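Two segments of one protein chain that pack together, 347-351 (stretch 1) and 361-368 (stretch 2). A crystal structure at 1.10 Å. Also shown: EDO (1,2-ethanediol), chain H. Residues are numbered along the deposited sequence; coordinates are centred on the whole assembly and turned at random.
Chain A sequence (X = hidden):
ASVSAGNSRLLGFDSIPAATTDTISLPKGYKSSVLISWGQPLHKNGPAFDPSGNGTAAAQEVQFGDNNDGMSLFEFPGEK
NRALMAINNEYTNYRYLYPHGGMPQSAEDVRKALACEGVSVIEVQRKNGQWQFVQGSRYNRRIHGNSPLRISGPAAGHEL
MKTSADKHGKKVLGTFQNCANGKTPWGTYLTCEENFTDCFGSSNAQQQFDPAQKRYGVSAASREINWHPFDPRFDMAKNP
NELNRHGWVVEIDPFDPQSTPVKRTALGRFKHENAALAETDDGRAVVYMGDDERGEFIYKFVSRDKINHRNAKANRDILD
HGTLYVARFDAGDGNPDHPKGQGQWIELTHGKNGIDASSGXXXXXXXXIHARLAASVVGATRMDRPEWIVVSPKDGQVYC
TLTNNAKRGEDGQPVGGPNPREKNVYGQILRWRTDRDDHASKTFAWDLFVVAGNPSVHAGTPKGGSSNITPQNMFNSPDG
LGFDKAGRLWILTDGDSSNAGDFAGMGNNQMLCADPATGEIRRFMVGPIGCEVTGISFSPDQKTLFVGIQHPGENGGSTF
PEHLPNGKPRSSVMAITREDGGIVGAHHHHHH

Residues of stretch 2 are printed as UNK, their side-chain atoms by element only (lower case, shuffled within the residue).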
# COMPACT_ATOMS: atom_id res chain seq x y z
N GLU A 347 18.64 -15.03 -0.57
CA GLU A 347 19.14 -13.99 -1.46
C GLU A 347 18.71 -14.20 -2.92
O GLU A 347 18.83 -15.30 -3.47
CB GLU A 347 20.66 -14.05 -1.37
CG GLU A 347 21.44 -12.96 -2.06
CD GLU A 347 22.93 -13.12 -1.84
OE1 GLU A 347 23.32 -13.73 -0.81
OE2 GLU A 347 23.67 -12.40 -2.50
N LEU A 348 18.30 -13.11 -3.57
CA LEU A 348 18.02 -13.11 -4.99
C LEU A 348 19.17 -12.41 -5.71
O LEU A 348 19.15 -11.19 -5.94
CB LEU A 348 16.69 -12.40 -5.27
CG LEU A 348 15.49 -13.01 -4.54
CD1 LEU A 348 14.23 -12.25 -4.91
CD2 LEU A 348 15.34 -14.49 -4.83
N THR A 349 20.18 -13.20 -6.04
CA THR A 349 21.44 -12.71 -6.57
C THR A 349 21.86 -13.61 -7.72
O THR A 349 21.98 -14.82 -7.56
CB THR A 349 22.53 -12.73 -5.49
OG1 THR A 349 22.19 -11.79 -4.47
CG2 THR A 349 23.90 -12.39 -6.07
N HIS A 350 22.08 -13.01 -8.89
CA HIS A 350 22.53 -13.77 -10.04
C HIS A 350 23.80 -14.51 -9.70
O HIS A 350 24.75 -13.92 -9.17
CB HIS A 350 22.77 -12.84 -11.21
CG HIS A 350 23.03 -13.56 -12.50
ND1 HIS A 350 24.26 -13.96 -12.86
CD2 HIS A 350 22.15 -14.13 -13.41
CE1 HIS A 350 24.18 -14.63 -14.03
NE2 HIS A 350 22.89 -14.71 -14.38
N GLY A 351 23.81 -15.81 -9.97
CA GLY A 351 24.96 -16.66 -9.66
C GLY A 351 24.86 -17.42 -8.35
O GLY A 351 25.80 -18.12 -7.97
N UNK A 361 17.88 -16.46 -16.20
CA UNK A 361 18.31 -15.11 -15.81
C UNK A 361 19.70 -14.84 -16.36
O UNK A 361 20.67 -15.50 -15.99
c UNK A 361 16.00 -14.42 -13.48
c UNK A 361 17.01 -15.36 -13.65
c UNK A 361 16.76 -16.67 -13.29
c UNK A 361 15.54 -17.04 -12.77
c UNK A 361 18.31 -14.98 -14.29
c UNK A 361 14.79 -14.78 -12.92
c UNK A 361 14.55 -16.10 -12.60
N UNK A 362 19.79 -13.89 -17.28
CA UNK A 362 21.06 -13.60 -17.94
C UNK A 362 22.01 -12.83 -17.03
O UNK A 362 23.23 -12.86 -17.22
c UNK A 362 20.81 -12.82 -19.22
N UNK A 363 21.44 -12.03 -16.13
CA UNK A 363 22.20 -11.06 -15.36
C UNK A 363 21.34 -10.58 -14.20
O UNK A 363 20.19 -10.99 -14.06
o UNK A 363 21.64 -8.86 -18.16
c UNK A 363 21.46 -9.26 -16.99
c UNK A 363 22.63 -9.89 -16.25
o UNK A 363 20.36 -9.18 -16.42
N UNK A 364 21.92 -9.75 -13.33
CA UNK A 364 21.22 -9.32 -12.13
C UNK A 364 20.04 -8.42 -12.46
O UNK A 364 19.02 -8.47 -11.78
c UNK A 364 22.19 -8.61 -11.19
c UNK A 364 20.99 -9.23 -9.03
n UNK A 364 20.30 -8.85 -7.96
o UNK A 364 21.22 -10.42 -9.28
c UNK A 364 21.55 -8.12 -9.90
N UNK A 365 20.11 -7.65 -13.55
CA UNK A 365 18.97 -6.85 -13.96
C UNK A 365 17.74 -7.72 -14.17
O UNK A 365 16.64 -7.37 -13.73
c UNK A 365 19.29 -6.07 -15.22
N UNK A 366 17.91 -8.84 -14.85
CA UNK A 366 16.79 -9.74 -15.09
C UNK A 366 16.24 -10.38 -13.83
O UNK A 366 15.04 -10.61 -13.71
c UNK A 366 17.19 -10.82 -16.10
c UNK A 366 17.58 -11.29 -18.58
o UNK A 366 17.44 -12.50 -18.30
o UNK A 366 17.70 -10.88 -19.75
c UNK A 366 17.46 -10.24 -17.48
N UNK A 367 17.11 -10.67 -12.87
CA UNK A 367 16.68 -11.15 -11.56
C UNK A 367 15.71 -10.16 -10.93
O UNK A 367 14.70 -10.56 -10.35
c UNK A 367 18.79 -12.48 -11.23
c UNK A 367 17.89 -11.40 -10.64
c UNK A 367 17.43 -11.80 -9.25
N UNK A 368 16.01 -8.87 -11.03
CA UNK A 368 15.19 -7.84 -10.41
C UNK A 368 13.89 -7.59 -11.18
O UNK A 368 12.81 -7.50 -10.59
c UNK A 368 18.13 -5.47 -9.56
c UNK A 368 16.80 -6.81 -7.91
c UNK A 368 16.00 -6.55 -10.28
c UNK A 368 17.22 -6.66 -9.36
C1 EDO H . 22.20 -4.18 -6.04
O1 EDO H . 23.51 -3.98 -5.48
C2 EDO H . 22.11 -5.59 -6.63
O2 EDO H . 20.80 -5.85 -7.16

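Position 361 carries seven side-chain carbons, one followed by a ring of six, with no heteroatom; its CB lies 4.0 Å from His350 CD2. This is a phenylalanine. The CA-to-CB bond of Phe361 points toward stretch 1, but the end of the side chain leads away. An apolar ring suits this buried site; the polar service to stretch 1 comes from the backbone, where Phe361 O accepts a hydrogen bond from His350 NE2 at 2.9 Å.

Position 362 has a single side-chain carbon, which makes it alanine; its CA-to-CB bond points away from stretch 1. Its small methyl group lies in an exposed place and has no role in the contact, which uses the backbone here: the carbonyl carbon, Ala362 C, comes within 3.4 Å of His350 NE2.

At position 363 there are two side-chain carbons, the second bearing two oxygens, which identifies aspartate. Asp363 occupies the N-cap: Asp363 OD1 accepts from N of residue 366 at 2.9 Å, satisfying an amide that the first turn of a helix leaves without a backbone acceptor. The CA-to-CB bond of Asp363 points away from stretch 1, while Asp363 CA sits over one face of the His350 ring, 3.8 Å from its centroid, in a CH-pi contact.

Position 364 shows three carbons in a row, the last carrying one oxygen and one nitrogen; the oxygen lies 2.8 Å from His350 N and the nitrogen 3.3 Å from Leu348 O. This is glutamine. A terminal amide both accepts and donates, and Gln364 does both: Gln364 OE1 receives His350 N, and Gln364 NE2 donates to Leu348 O. Gln364 NE2 also donates to EDO O2 at 3.1 Å.

Position 365 has one side-chain carbon, which makes it alanine; it is out of reach of stretch 1, and its small methyl fits a buried helical site.

Position 366 has three carbons, the third with two oxygens, and touches nothing on stretch 1. This is glutamate. Glu366 OE1 accepts from Ala362 N at 2.9 Å, so side chain and capped amide both tie the helix start to the preceding turn.

Position 367 has three carbons, forked at the first; one methyl carbon lies 4.1 Å from Leu348 CB, the other 4.0 Å from His350 CB. This is valine. The CA-to-CB bond of Val367 points toward stretch 1, giving a compact apolar fit.

Position 368 has four carbons forked at the second, hence leucine, a branched apolar side chain suited to a buried helical position. Leu368 stays beyond contact distance of stretch 1, but Leu368 CD1 approaches EDO O2 at 3.6 Å.

The contact thus centres on His350, held through its backbone by Gln364 and through its ring by Phe361 O and Asp363 CA, while Gln364 also grips Leu348 O and Val367 adds apolar packing.

Stretch 2, residues 361-368: FADQAEVL
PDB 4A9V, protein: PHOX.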